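Local coordinates for protein gamma-glutamyl-gamma-aminobutyrate hydrolase PuuD (Escherichia coli, PDB 6VTV) that hydrolyses the gamma-glutamyl bond of gamma-glutamyl-gamma-aminobutyrate, releasing glutamate and 4-aminobutanoate in the last step of this putrescine degradation pathway, at residues N7-N10 with N11-I14; R119-Q122 with E123-A127; K192-S195 with P196-V200; Y234-S237 with R238-E242. All blocks are in the same frame, centred on the assembly; numbering follows the deposited sequence.

Contact 1. Residues N7-N10 with N11-I14; sequences NIMN and NPVI
N11 and N7 meet through their side-chain amides, a compact example of how side chains can tie a loop together just before it enters a sheet. ND2 of N11 donates to OD1 of N7 at 3.2 Å, with an N-H...O angle of 156°. The acceptor lies close to the amide plane of N11, but the two amides are turned 62° apart, and the donor is tilted from the carbonyl plane of N7. N7 can offer its oxygen because its CG sits between the backbone N and the carbonyl carbon (chi1 50°), which folds the amide inward. M9 passes across the N11 amide at an angle, its CG 4.0 Å from ND2 of N11. The N11 amide is satisfied at both ends: ND2 also donates to the carbonyl of G43, and OD1 accepts from NE2 of Q61 of the second subunit, so this side chain takes part in the homodimer interface. At P12 the ring takes over: its CD lies 3.4 Å from the carbonyl O of N10, and the extended M9 chain makes the apolar touch, CE to CD of P12, at 4.2 Å. V13 and I14 then start strand 13-23, where backbone bonds tie I14 to L45 and I47 of the parallel strand 45-49, and V13 to D67. Helix 235-254 packs against the start of this strand and the loop before it, M9 touching I245 and Q249 while P12 and I14 meet C248.

Contact 2. Residues R119-Q122 with E123-A127; sequences RGLQ and ELVVA
R119 and E123, one helical turn apart, form an i to i+4 salt bridge in a helix that is otherwise zipped by its backbone. R119 NH1 reaches OE2 of E123 at 2.6 Å, on the anti side of the carboxylate, with the guanidinium and carboxylate planes 71° apart. E123 approaches at the guanidinium edge. A bend at chi3 (-145°) turns the arginine tip toward the glutamate. This is the tight part: CG of E123 also lies 3.2 Å from O of R119, and OE1 is 3.4 Å from CA of G120, where no side chain intervenes. The backbone bond from E123 N to R119 O measures 2.7 Å. Packing is looser where CD2 of L121 and CG2 of V125 stand 4.4 Å apart; A127, the last helical residue, is partly exposed. The helix starts directly after the predicted nucleophile C118, as in the nucleophile elbow of class I glutamine amidotransferases. OE2 of E123 also forms a salt bridge with R96 and a hydrogen bond with S100 OG, while R119 forms a second salt bridge with D97 and bonds from NE to S76 OG. Three polar partners on one buried oxygen would probably favour an ionised E123, and E123, D97 and S76 together hold the R119 guanidinium near the predicted nucleophile.

Contact 3. Residues K192-S195 with P196-V200; sequences KVVS and PRLRV
V194 and L198 set their side chains at about a right angle, a simple case of how a tight turn brings residues four apart into contact. CG1 of V194, anti to its own nitrogen (chi1 167°), rests against CB of L198 at 3.6 Å, so a valine branch abuts the base of the leucine. Between these two residues the backbone reverses. L198 N donates to O of S195 at 3.0 Å, closing a type I beta turn from S195 to L198 with P196 and R197 at its corners. The donor comes from well above the carbonyl plane, 58° out of it. S195 adds a second, weak grip of the ST-turn kind: its OG, swung beside the carbonyl carbon, accepts from R197 N at 3.3 Å. The same hydroxyl bonds to O of T128, the residue just past helix 119-127. The turn delivers the chain into strand 198-203, an antiparallel member of the large mixed sheet, while earlier in the chain K192 and V193 both face S131 in a classic beta bulge. P196 is exposed at the turn, its ring beginning against S195, with CD of P196 3.1 Å from S195 OG. The side chain of R197 starts alongside S195, its CG 3.8 Å from OG, then bends at chi3 and leads off. L198 turns inward instead, its isobutyl group packing on V212 and V214 of strand 209-214 and on T128.

Contact 4. Residues Y234-S237 with R238-E242; sequences YALS and RILFE
Y234 and R238 make the first hydrogen-bonded turn of helix 235-254, with Y234 at the N-cap position; the start of a helix is a good place to see side chains packing back over its opening residues. Y234 O accepts R238 N at 3.0 Å, and the pattern repeats one residue at a time through I239, L240 and F241. R238 itself folds back along this first turn. Its chain bends at chi3 (45°), laying one face of the guanidinium over A235, with NH2 3.5 Å from CA and nearly as close to CB. I239 comes next, its CG1 3.2 Å from O of A235. On the side of the helix bearing L236 and L240, the two leucines cross at an oblique angle, CD2 of L236 meeting CD1 of L240 at 4.0 Å.

A second shell positions these groups. R238 NH1 makes a weak hydrogen bond to the carbonyl of S232, just before the helix, and its side chain touches H41 of helix 33-42; L236 and I239 both lean on L175. F241 packs edge-to-face with F115 of strand 114-117 and also meets A38, A42 and P227, its side chain about 4 Å from that of the predicted active-site residue E228. Through F241 the helix thus touches the predicted catalytic residues. At F241 one oxygen receives two approaches: S237 O accepts the F241 backbone N-H at an almost straight 174°, while the ring's edge brings CD2 to 3.2 Å from that oxygen.

The four contacts follow in series along the chain, each closing before the next opens. Contacts 1 and 3 lie on opposite sides of the chain's centre, about 32 Å apart between centres, yet both lead into strands of the same mixed sheet, 13-23 and 198-203. Contact 2, on helix 119-127 close to the middle of the chain, is the neighbour of contact 3: their centres are about 11 Å apart, and V125 CG1 lies 3.5 Å from V193 O. Contact 4 begins helix 235-254, whose later residues pack against contact 1, about 17 Å away between centres. Contacts 2 and 4 both come close to the predicted catalytic residues, through R119 near C118 and F241 near E228, whereas contact 1 reaches the dimer interface.

Contact 1. Residues N7-N10 with N11-I14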
ATOM      1  N   ASN B   7     -11.793  11.726 -15.826  1.00 74.16           N
ATOM      2  CA  ASN B   7     -12.999  10.971 -16.144  1.00 76.44           C
ATOM      3  C   ASN B   7     -14.184  11.410 -15.288  1.00 77.41           C
ATOM      4  O   ASN B   7     -14.039  11.668 -14.094  1.00 76.46           O
ATOM      5  CB  ASN B   7     -12.755   9.470 -15.960  1.00 73.05           C
ATOM      6  CG  ASN B   7     -12.126   9.140 -14.618  1.00 68.84           C
ATOM      7  OD1 ASN B   7     -12.771   9.235 -13.574  1.00 64.83           O
ATOM      8  ND2 ASN B   7     -10.857   8.750 -14.641  1.00 68.73           N
ATOM      9  N   ILE B   8     -15.357  11.504 -15.912  1.00 78.88           N
ATOM     10  CA  ILE B   8     -16.610  11.726 -15.198  1.00 79.08           C
ATOM     11  C   ILE B   8     -17.129  10.341 -14.828  1.00 77.04           C
ATOM     12  O   ILE B   8     -17.766   9.666 -15.638  1.00 79.72           O
ATOM     13  CB  ILE B   8     -17.617  12.508 -16.040  1.00 83.22           C
ATOM     14  CG1 ILE B   8     -17.046  13.878 -16.406  1.00 87.42           C
ATOM     15  CG2 ILE B   8     -18.931  12.660 -15.288  1.00 84.82           C
ATOM     16  CD1 ILE B   8     -16.580  13.981 -17.843  1.00 89.22           C
ATOM     17  N   MET B   9     -16.854   9.914 -13.598  1.00 70.08           N
ATOM     18  CA  MET B   9     -16.901   8.487 -13.328  1.00 65.36           C
ATOM     19  C   MET B   9     -16.862   8.233 -11.830  1.00 59.21           C
ATOM     20  O   MET B   9     -16.121   8.899 -11.102  1.00 58.84           O
ATOM     21  CB  MET B   9     -15.713   7.797 -14.008  1.00 64.09           C
ATOM     22  CG  MET B   9     -15.578   6.317 -13.752  1.00 65.02           C
ATOM     23  SD  MET B   9     -14.375   5.612 -14.890  1.00 63.28           S
ATOM     24  CE  MET B   9     -14.710   3.870 -14.687  1.00 61.59           C
ATOM     25  N   ASN B  10     -17.667   7.273 -11.380  1.00 52.80           N
ATOM     26  CA  ASN B  10     -17.468   6.656 -10.076  1.00 48.34           C
ATOM     27  C   ASN B  10     -16.414   5.567 -10.225  1.00 44.43           C
ATOM     28  O   ASN B  10     -16.573   4.651 -11.039  1.00 46.72           O
ATOM     29  CB  ASN B  10     -18.775   6.081  -9.537  1.00 51.84           C
ATOM     30  CG  ASN B  10     -19.487   7.032  -8.592  1.00 60.38           C
ATOM     31  OD1 ASN B  10     -19.965   8.090  -9.001  1.00 62.82           O
ATOM     32  ND2 ASN B  10     -19.563   6.655  -7.321  1.00 64.72           N
ATOM     33  N   ASN B  11     -15.337   5.666  -9.450  1.00 33.54           N
ATOM     34  CA  ASN B  11     -14.163   4.837  -9.671  1.00 31.99           C
ATOM     35  C   ASN B  11     -14.228   3.589  -8.807  1.00 33.50           C
ATOM     36  O   ASN B  11     -14.251   3.702  -7.571  1.00 33.71           O
ATOM     37  CB  ASN B  11     -12.900   5.631  -9.368  1.00 29.34           C
ATOM     38  CG  ASN B  11     -12.893   6.983 -10.056  1.00 41.28           C
ATOM     39  OD1 ASN B  11     -13.300   7.992  -9.476  1.00 38.21           O
ATOM     40  ND2 ASN B  11     -12.439   7.010 -11.304  1.00 31.80           N
ATOM     41  N   PRO B  12     -14.261   2.394  -9.400  1.00 33.87           N
ATOM     42  CA  PRO B  12     -14.353   1.171  -8.594  1.00 28.15           C
ATOM     43  C   PRO B  12     -13.137   0.994  -7.697  1.00 26.83           C
ATOM     44  O   PRO B  12     -12.013   1.356  -8.052  1.00 24.14           O
ATOM     45  CB  PRO B  12     -14.433   0.057  -9.648  1.00 30.59           C
ATOM     46  CG  PRO B  12     -14.901   0.734 -10.895  1.00 33.86           C
ATOM     47  CD  PRO B  12     -14.327   2.118 -10.844  1.00 33.76           C
ATOM     48  N   VAL B  13     -13.377   0.426  -6.519  1.00 25.08           N
ATOM     49  CA  VAL B  13     -12.308   0.161  -5.560  1.00 25.22           C
ATOM     50  C   VAL B  13     -11.547  -1.078  -6.011  1.00 27.04           C
ATOM     51  O   VAL B  13     -12.124  -2.162  -6.140  1.00 23.28           O
ATOM     52  CB  VAL B  13     -12.865  -0.023  -4.141  1.00 26.93           C
ATOM     53  CG1 VAL B  13     -11.729  -0.274  -3.159  1.00 22.71           C
ATOM     54  CG2 VAL B  13     -13.682   1.190  -3.726  1.00 27.74           C
ATOM     55  N   ILE B  14     -10.247  -0.923  -6.243  1.00 27.60           N
ATOM     56  CA  ILE B  14      -9.389  -2.007  -6.708  1.00 26.83           C
ATOM     57  C   ILE B  14      -8.413  -2.356  -5.595  1.00 24.00           C
ATOM     58  O   ILE B  14      -7.588  -1.523  -5.197  1.00 26.89           O
ATOM     59  CB  ILE B  14      -8.643  -1.625  -7.995  1.00 24.28           C
ATOM     60  CG1 ILE B  14      -9.616  -1.063  -9.036  1.00 24.25           C
ATOM     61  CG2 ILE B  14      -7.904  -2.826  -8.552  1.00 24.54           C
ATOM     62  CD1 ILE B  14     -10.724  -2.021  -9.422  1.00 23.86           C
TER

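Contact 2. Residues R119-Q122 with E123-A127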
ATOM      1  N   ARG B 119       3.710 -12.368 -12.336  1.00 22.29           N
ATOM      2  CA  ARG B 119       3.586 -13.238 -11.168  1.00 27.03           C
ATOM      3  C   ARG B 119       2.126 -13.497 -10.829  1.00 26.63           C
ATOM      4  O   ARG B 119       1.787 -14.574 -10.326  1.00 23.49           O
ATOM      5  CB  ARG B 119       4.307 -12.630  -9.964  1.00 26.01           C
ATOM      6  CG  ARG B 119       4.418 -13.580  -8.780  1.00 25.71           C
ATOM      7  CD  ARG B 119       4.473 -12.818  -7.471  1.00 30.14           C
ATOM      8  NE  ARG B 119       5.342 -13.472  -6.500  1.00 34.18           N
ATOM      9  CZ  ARG B 119       4.918 -14.329  -5.578  1.00 30.10           C
ATOM     10  NH1 ARG B 119       3.632 -14.640  -5.497  1.00 29.19           N
ATOM     11  NH2 ARG B 119       5.782 -14.875  -4.735  1.00 29.10           N
ATOM     12  N   GLY B 120       1.252 -12.524 -11.091  1.00 25.30           N
ATOM     13  CA  GLY B 120      -0.165 -12.731 -10.848  1.00 25.71           C
ATOM     14  C   GLY B 120      -0.745 -13.845 -11.699  1.00 22.41           C
ATOM     15  O   GLY B 120      -1.542 -14.652 -11.217  1.00 23.89           O
ATOM     16  N   LEU B 121      -0.369 -13.890 -12.981  1.00 22.17           N
ATOM     17  CA  LEU B 121      -0.792 -14.998 -13.833  1.00 21.63           C
ATOM     18  C   LEU B 121      -0.325 -16.327 -13.256  1.00 19.47           C
ATOM     19  O   LEU B 121      -1.091 -17.296 -13.194  1.00 22.42           O
ATOM     20  CB  LEU B 121      -0.262 -14.809 -15.257  1.00 22.61           C
ATOM     21  CG  LEU B 121      -0.391 -16.004 -16.213  1.00 25.02           C
ATOM     22  CD1 LEU B 121      -0.741 -15.537 -17.615  1.00 23.07           C
ATOM     23  CD2 LEU B 121       0.883 -16.847 -16.252  1.00 23.99           C
ATOM     24  N   GLN B 122       0.939 -16.388 -12.832  1.00 18.35           N
ATOM     25  CA  GLN B 122       1.455 -17.603 -12.212  1.00 22.94           C
ATOM     26  C   GLN B 122       0.732 -17.908 -10.908  1.00 19.90           C
ATOM     27  O   GLN B 122       0.530 -19.080 -10.569  1.00 22.41           O
ATOM     28  CB  GLN B 122       2.961 -17.467 -11.985  1.00 21.77           C
ATOM     29  CG  GLN B 122       3.746 -17.212 -13.269  1.00 21.18           C
ATOM     30  CD  GLN B 122       5.169 -16.754 -13.011  1.00 26.42           C
ATOM     31  OE1 GLN B 122       5.549 -16.486 -11.872  1.00 29.49           O
ATOM     32  NE2 GLN B 122       5.963 -16.661 -14.072  1.00 28.14           N
ATOM     33  N   GLU B 123       0.327 -16.873 -10.168  1.00 22.04           N
ATOM     34  CA  GLU B 123      -0.508 -17.092  -8.993  1.00 21.59           C
ATOM     35  C   GLU B 123      -1.870 -17.652  -9.385  1.00 23.81           C
ATOM     36  O   GLU B 123      -2.401 -18.538  -8.705  1.00 26.51           O
ATOM     37  CB  GLU B 123      -0.665 -15.786  -8.211  1.00 21.97           C
ATOM     38  CG  GLU B 123       0.578 -15.384  -7.437  1.00 20.14           C
ATOM     39  CD  GLU B 123       0.518 -13.955  -6.933  1.00 21.97           C
ATOM     40  OE1 GLU B 123      -0.316 -13.176  -7.440  1.00 25.56           O
ATOM     41  OE2 GLU B 123       1.305 -13.609  -6.028  1.00 25.44           O
ATOM     42  N   LEU B 124      -2.446 -17.153 -10.482  1.00 19.81           N
ATOM     43  CA  LEU B 124      -3.727 -17.668 -10.957  1.00 19.73           C
ATOM     44  C   LEU B 124      -3.619 -19.136 -11.345  1.00 19.85           C
ATOM     45  O   LEU B 124      -4.491 -19.947 -11.009  1.00 23.62           O
ATOM     46  CB  LEU B 124      -4.215 -16.840 -12.148  1.00 25.21           C
ATOM     47  CG  LEU B 124      -5.492 -16.013 -11.992  1.00 34.77           C
ATOM     48  CD1 LEU B 124      -6.061 -15.666 -13.362  1.00 33.50           C
ATOM     49  CD2 LEU B 124      -6.522 -16.756 -11.155  1.00 38.95           C
ATOM     50  N   VAL B 125      -2.553 -19.492 -12.064  1.00 23.86           N
ATOM     51  CA  VAL B 125      -2.381 -20.868 -12.520  1.00 26.22           C
ATOM     52  C   VAL B 125      -2.227 -21.807 -11.331  1.00 27.27           C
ATOM     53  O   VAL B 125      -2.835 -22.884 -11.288  1.00 22.07           O
ATOM     54  CB  VAL B 125      -1.180 -20.962 -13.480  1.00 21.36           C
ATOM     55  CG1 VAL B 125      -0.826 -22.414 -13.759  1.00 21.68           C
ATOM     56  CG2 VAL B 125      -1.481 -20.220 -14.774  1.00 19.68           C
ATOM     57  N   VAL B 126      -1.430 -21.409 -10.339  1.00 23.62           N
ATOM     58  CA  VAL B 126      -1.196 -22.276  -9.189  1.00 23.59           C
ATOM     59  C   VAL B 126      -2.439 -22.348  -8.308  1.00 23.74           C
ATOM     60  O   VAL B 126      -2.771 -23.412  -7.772  1.00 26.73           O
ATOM     61  CB  VAL B 126       0.038 -21.795  -8.403  1.00 21.83           C
ATOM     62  CG1 VAL B 126       0.175 -22.559  -7.093  1.00 23.43           C
ATOM     63  CG2 VAL B 126       1.292 -21.960  -9.245  1.00 21.28           C
ATOM     64  N   ALA B 127      -3.155 -21.230  -8.157  1.00 22.65           N
ATOM     65  CA  ALA B 127      -4.304 -21.210  -7.256  1.00 24.01           C
ATOM     66  C   ALA B 127      -5.426 -22.118  -7.742  1.00 25.30           C
ATOM     67  O   ALA B 127      -6.193 -22.645  -6.928  1.00 26.75           O
ATOM     68  CB  ALA B 127      -4.822 -19.782  -7.085  1.00 27.31           C
TER

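Contact 3. Residues K192-S195 with P196-V200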
ATOM      1  N   LYS B 192       3.235 -24.242 -16.739  1.00 24.75           N
ATOM      2  CA  LYS B 192       3.553 -25.578 -17.223  1.00 26.31           C
ATOM      3  C   LYS B 192       2.264 -26.335 -17.510  1.00 27.08           C
ATOM      4  O   LYS B 192       1.911 -26.560 -18.672  1.00 30.81           O
ATOM      5  CB  LYS B 192       4.408 -26.338 -16.205  1.00 22.60           C
ATOM      6  CG  LYS B 192       4.840 -27.721 -16.668  1.00 23.35           C
ATOM      7  CD  LYS B 192       6.036 -28.222 -15.875  1.00 27.52           C
ATOM      8  CE  LYS B 192       5.714 -28.327 -14.393  1.00 30.44           C
ATOM      9  NZ  LYS B 192       6.908 -28.719 -13.593  1.00 34.72           N
ATOM     10  N   VAL B 193       1.556 -26.726 -16.456  1.00 24.56           N
ATOM     11  CA  VAL B 193       0.239 -27.338 -16.568  1.00 26.74           C
ATOM     12  C   VAL B 193      -0.802 -26.289 -16.207  1.00 29.88           C
ATOM     13  O   VAL B 193      -0.681 -25.610 -15.180  1.00 27.20           O
ATOM     14  CB  VAL B 193       0.117 -28.574 -15.660  1.00 29.22           C
ATOM     15  CG1 VAL B 193      -1.345 -28.919 -15.419  1.00 29.74           C
ATOM     16  CG2 VAL B 193       0.850 -29.755 -16.272  1.00 31.79           C
ATOM     17  N   VAL B 194      -1.816 -26.145 -17.055  1.00 29.64           N
ATOM     18  CA  VAL B 194      -2.927 -25.236 -16.813  1.00 30.62           C
ATOM     19  C   VAL B 194      -4.161 -26.070 -16.501  1.00 29.53           C
ATOM     20  O   VAL B 194      -4.498 -26.996 -17.249  1.00 32.93           O
ATOM     21  CB  VAL B 194      -3.164 -24.303 -18.013  1.00 32.65           C
ATOM     22  CG1 VAL B 194      -4.499 -23.598 -17.882  1.00 34.07           C
ATOM     23  CG2 VAL B 194      -2.035 -23.287 -18.112  1.00 28.66           C
ATOM     24  N   SER B 195      -4.821 -25.750 -15.392  1.00 31.68           N
ATOM     25  CA  SER B 195      -5.973 -26.516 -14.949  1.00 33.55           C
ATOM     26  C   SER B 195      -7.110 -26.420 -15.965  1.00 29.35           C
ATOM     27  O   SER B 195      -7.212 -25.438 -16.708  1.00 30.49           O
ATOM     28  CB  SER B 195      -6.451 -26.009 -13.590  1.00 37.92           C
ATOM     29  OG  SER B 195      -7.545 -26.765 -13.104  1.00 43.33           O
ATOM     30  N   PRO B 196      -7.981 -27.432 -16.025  1.00 30.92           N
ATOM     31  CA  PRO B 196      -9.197 -27.308 -16.844  1.00 35.17           C
ATOM     32  C   PRO B 196     -10.138 -26.212 -16.367  1.00 34.57           C
ATOM     33  O   PRO B 196     -11.040 -25.828 -17.123  1.00 31.18           O
ATOM     34  CB  PRO B 196      -9.848 -28.693 -16.729  1.00 37.53           C
ATOM     35  CG  PRO B 196      -9.256 -29.297 -15.495  1.00 38.88           C
ATOM     36  CD  PRO B 196      -7.855 -28.773 -15.429  1.00 34.74           C
ATOM     37  N   ARG B 197      -9.962 -25.704 -15.144  1.00 35.31           N
ATOM     38  CA  ARG B 197     -10.726 -24.546 -14.698  1.00 33.66           C
ATOM     39  C   ARG B 197     -10.371 -23.292 -15.484  1.00 32.82           C
ATOM     40  O   ARG B 197     -11.179 -22.359 -15.542  1.00 37.38           O
ATOM     41  CB  ARG B 197     -10.492 -24.294 -13.207  1.00 33.47           C
ATOM     42  CG  ARG B 197     -11.025 -25.379 -12.286  1.00 32.33           C
ATOM     43  CD  ARG B 197     -10.569 -25.146 -10.853  1.00 30.21           C
ATOM     44  NE  ARG B 197     -11.146 -23.931 -10.285  1.00 32.04           N
ATOM     45  CZ  ARG B 197     -10.749 -23.378  -9.144  1.00 33.66           C
ATOM     46  NH1 ARG B 197      -9.767 -23.928  -8.443  1.00 33.07           N
ATOM     47  NH2 ARG B 197     -11.332 -22.271  -8.704  1.00 33.13           N
ATOM     48  N   LEU B 198      -9.187 -23.253 -16.085  1.00 28.25           N
ATOM     49  CA  LEU B 198      -8.697 -22.098 -16.820  1.00 27.37           C
ATOM     50  C   LEU B 198      -8.762 -22.355 -18.319  1.00 27.62           C
ATOM     51  O   LEU B 198      -8.637 -23.493 -18.778  1.00 27.60           O
ATOM     52  CB  LEU B 198      -7.252 -21.769 -16.429  1.00 25.00           C
ATOM     53  CG  LEU B 198      -6.993 -20.715 -15.353  1.00 27.91           C
ATOM     54  CD1 LEU B 198      -7.935 -20.898 -14.179  1.00 34.05           C
ATOM     55  CD2 LEU B 198      -5.542 -20.767 -14.894  1.00 22.87           C
ATOM     56  N   ARG B 199      -8.956 -21.281 -19.076  1.00 29.75           N
ATOM     57  CA  ARG B 199      -8.940 -21.312 -20.530  0.50 32.72           C
ATOM     58  C   ARG B 199      -7.718 -20.550 -21.030  1.00 32.44           C
ATOM     59  O   ARG B 199      -7.395 -19.476 -20.513  1.00 26.76           O
ATOM     60  CB  ARG B 199     -10.227 -20.701 -21.095  0.50 35.56           C
ATOM     61  CG  ARG B 199     -10.116 -20.158 -22.508  0.50 36.33           C
ATOM     62  CD  ARG B 199     -11.086 -19.003 -22.733  0.50 37.42           C
ATOM     63  NE  ARG B 199     -12.456 -19.335 -22.345  0.50 37.89           N
ATOM     64  CZ  ARG B 199     -13.102 -18.783 -21.321  0.50 38.90           C
ATOM     65  NH1 ARG B 199     -12.504 -17.864 -20.573  0.50 39.51           N
ATOM     66  NH2 ARG B 199     -14.347 -19.147 -21.045  0.50 37.84           N
ATOM     67  N   VAL B 200      -7.031 -21.113 -22.023  1.00 32.28           N
ATOM     68  CA  VAL B 200      -5.840 -20.466 -22.557  1.00 30.20           C
ATOM     69  C   VAL B 200      -6.258 -19.293 -23.431  1.00 29.34           C
ATOM     70  O   VAL B 200      -7.104 -19.431 -24.324  1.00 30.69           O
ATOM     71  CB  VAL B 200      -4.980 -21.474 -23.334  1.00 34.69           C
ATOM     72  CG1 VAL B 200      -3.828 -20.766 -24.028  1.00 31.72           C
ATOM     73  CG2 VAL B 200      -4.459 -22.553 -22.395  1.00 33.94           C
TER

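Contact 4. Residues Y234-S237 with R238-E242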
ATOM      1  N   TYR B 234       0.493   2.620 -24.747  1.00 35.74           N
ATOM      2  CA  TYR B 234       0.307   1.402 -25.525  1.00 37.04           C
ATOM      3  C   TYR B 234      -1.184   1.146 -25.695  1.00 44.49           C
ATOM      4  O   TYR B 234      -1.908   0.992 -24.705  1.00 41.82           O
ATOM      5  CB  TYR B 234       0.990   0.212 -24.853  1.00 30.31           C
ATOM      6  CG  TYR B 234       2.488   0.374 -24.731  1.00 33.19           C
ATOM      7  CD1 TYR B 234       3.049   0.988 -23.621  1.00 33.83           C
ATOM      8  CD2 TYR B 234       3.340  -0.075 -25.732  1.00 37.27           C
ATOM      9  CE1 TYR B 234       4.415   1.146 -23.505  1.00 38.25           C
ATOM     10  CE2 TYR B 234       4.709   0.078 -25.625  1.00 41.20           C
ATOM     11  CZ  TYR B 234       5.240   0.689 -24.508  1.00 41.76           C
ATOM     12  OH  TYR B 234       6.601   0.848 -24.391  1.00 43.83           O
ATOM     13  N   ALA B 235      -1.637   1.102 -26.952  1.00 47.72           N
ATOM     14  CA  ALA B 235      -3.060   0.933 -27.225  1.00 46.52           C
ATOM     15  C   ALA B 235      -3.585  -0.391 -26.690  1.00 40.79           C
ATOM     16  O   ALA B 235      -4.735  -0.469 -26.244  1.00 43.10           O
ATOM     17  CB  ALA B 235      -3.326   1.037 -28.726  1.00 50.67           C
ATOM     18  N   LEU B 236      -2.763  -1.439 -26.716  1.00 33.64           N
ATOM     19  CA  LEU B 236      -3.229  -2.737 -26.248  1.00 35.06           C
ATOM     20  C   LEU B 236      -3.276  -2.803 -24.726  1.00 35.28           C
ATOM     21  O   LEU B 236      -4.221  -3.361 -24.157  1.00 31.92           O
ATOM     22  CB  LEU B 236      -2.345  -3.846 -26.806  1.00 41.84           C
ATOM     23  CG  LEU B 236      -2.969  -5.220 -26.587  1.00 45.49           C
ATOM     24  CD1 LEU B 236      -3.011  -5.970 -27.896  1.00 47.51           C
ATOM     25  CD2 LEU B 236      -2.190  -5.995 -25.537  1.00 41.87           C
ATOM     26  N   SER B 237      -2.264  -2.251 -24.055  1.00 31.87           N
ATOM     27  CA  SER B 237      -2.296  -2.181 -22.598  1.00 31.02           C
ATOM     28  C   SER B 237      -3.485  -1.359 -22.118  1.00 30.56           C
ATOM     29  O   SER B 237      -4.103  -1.682 -21.096  1.00 31.75           O
ATOM     30  CB  SER B 237      -0.989  -1.588 -22.075  1.00 33.78           C
ATOM     31  OG  SER B 237       0.131  -2.306 -22.564  1.00 38.61           O
ATOM     32  N   ARG B 238      -3.822  -0.297 -22.851  1.00 27.83           N
ATOM     33  CA  ARG B 238      -4.952   0.544 -22.471  1.00 34.79           C
ATOM     34  C   ARG B 238      -6.261  -0.234 -22.527  1.00 34.47           C
ATOM     35  O   ARG B 238      -7.117  -0.083 -21.648  1.00 33.75           O
ATOM     36  CB  ARG B 238      -5.012   1.770 -23.384  1.00 36.51           C
ATOM     37  CG  ARG B 238      -5.199   3.088 -22.652  1.00 44.75           C
ATOM     38  CD  ARG B 238      -4.626   4.254 -23.450  1.00 49.66           C
ATOM     39  NE  ARG B 238      -4.987   4.193 -24.865  1.00 51.26           N
ATOM     40  CZ  ARG B 238      -4.107   4.129 -25.860  1.00 54.47           C
ATOM     41  NH1 ARG B 238      -2.805   4.120 -25.599  1.00 55.00           N
ATOM     42  NH2 ARG B 238      -4.526   4.077 -27.117  1.00 56.05           N
ATOM     43  N   ILE B 239      -6.430  -1.078 -23.545  1.00 32.91           N
ATOM     44  CA  ILE B 239      -7.675  -1.827 -23.689  1.00 30.53           C
ATOM     45  C   ILE B 239      -7.815  -2.859 -22.573  1.00 31.26           C
ATOM     46  O   ILE B 239      -8.917  -3.087 -22.058  1.00 32.58           O
ATOM     47  CB  ILE B 239      -7.745  -2.472 -25.084  1.00 34.09           C
ATOM     48  CG1 ILE B 239      -7.817  -1.386 -26.161  1.00 38.41           C
ATOM     49  CG2 ILE B 239      -8.943  -3.402 -25.192  1.00 34.15           C
ATOM     50  CD1 ILE B 239      -7.733  -1.909 -27.577  1.00 41.96           C
ATOM     51  N   LEU B 240      -6.706  -3.486 -22.174  1.00 25.78           N
ATOM     52  CA  LEU B 240      -6.763  -4.499 -21.123  1.00 26.46           C
ATOM     53  C   LEU B 240      -7.203  -3.892 -19.798  1.00 28.10           C
ATOM     54  O   LEU B 240      -8.087  -4.428 -19.117  1.00 27.18           O
ATOM     55  CB  LEU B 240      -5.402  -5.177 -20.973  1.00 27.19           C
ATOM     56  CG  LEU B 240      -4.946  -6.060 -22.132  1.00 32.93           C
ATOM     57  CD1 LEU B 240      -3.546  -6.590 -21.874  1.00 32.64           C
ATOM     58  CD2 LEU B 240      -5.924  -7.202 -22.343  1.00 33.21           C
ATOM     59  N   PHE B 241      -6.592  -2.771 -19.412  1.00 27.75           N
ATOM     60  CA  PHE B 241      -6.994  -2.106 -18.179  1.00 29.23           C
ATOM     61  C   PHE B 241      -8.391  -1.512 -18.307  1.00 32.23           C
ATOM     62  O   PHE B 241      -9.155  -1.499 -17.335  1.00 36.00           O
ATOM     63  CB  PHE B 241      -5.972  -1.032 -17.807  1.00 27.15           C
ATOM     64  CG  PHE B 241      -4.720  -1.584 -17.181  1.00 26.17           C
ATOM     65  CD1 PHE B 241      -4.694  -1.974 -15.849  1.00 24.66           C
ATOM     66  CD2 PHE B 241      -3.568  -1.724 -17.936  1.00 24.47           C
ATOM     67  CE1 PHE B 241      -3.538  -2.486 -15.285  1.00 23.76           C
ATOM     68  CE2 PHE B 241      -2.412  -2.235 -17.380  1.00 25.04           C
ATOM     69  CZ  PHE B 241      -2.395  -2.618 -16.053  1.00 24.47           C
ATOM     70  N   GLU B 242      -8.748  -1.016 -19.494  1.00 31.61           N
ATOM     71  CA  GLU B 242     -10.104  -0.515 -19.694  1.00 36.15           C
ATOM     72  C   GLU B 242     -11.128  -1.630 -19.525  1.00 34.99           C
ATOM     73  O   GLU B 242     -12.182  -1.427 -18.908  1.00 33.91           O
ATOM     74  CB  GLU B 242     -10.224   0.146 -21.069  1.00 45.17           C
ATOM     75  CG  GLU B 242      -9.848   1.633 -21.096  1.00 52.82           C
ATOM     76  CD  GLU B 242      -9.619   2.117 -22.517  1.00 59.79           C
ATOM     77  OE1 GLU B 242      -9.145   3.258 -22.724  1.00 61.88           O
ATOM     78  OE2 GLU B 242      -9.915   1.328 -23.435  1.00 62.06           O
TER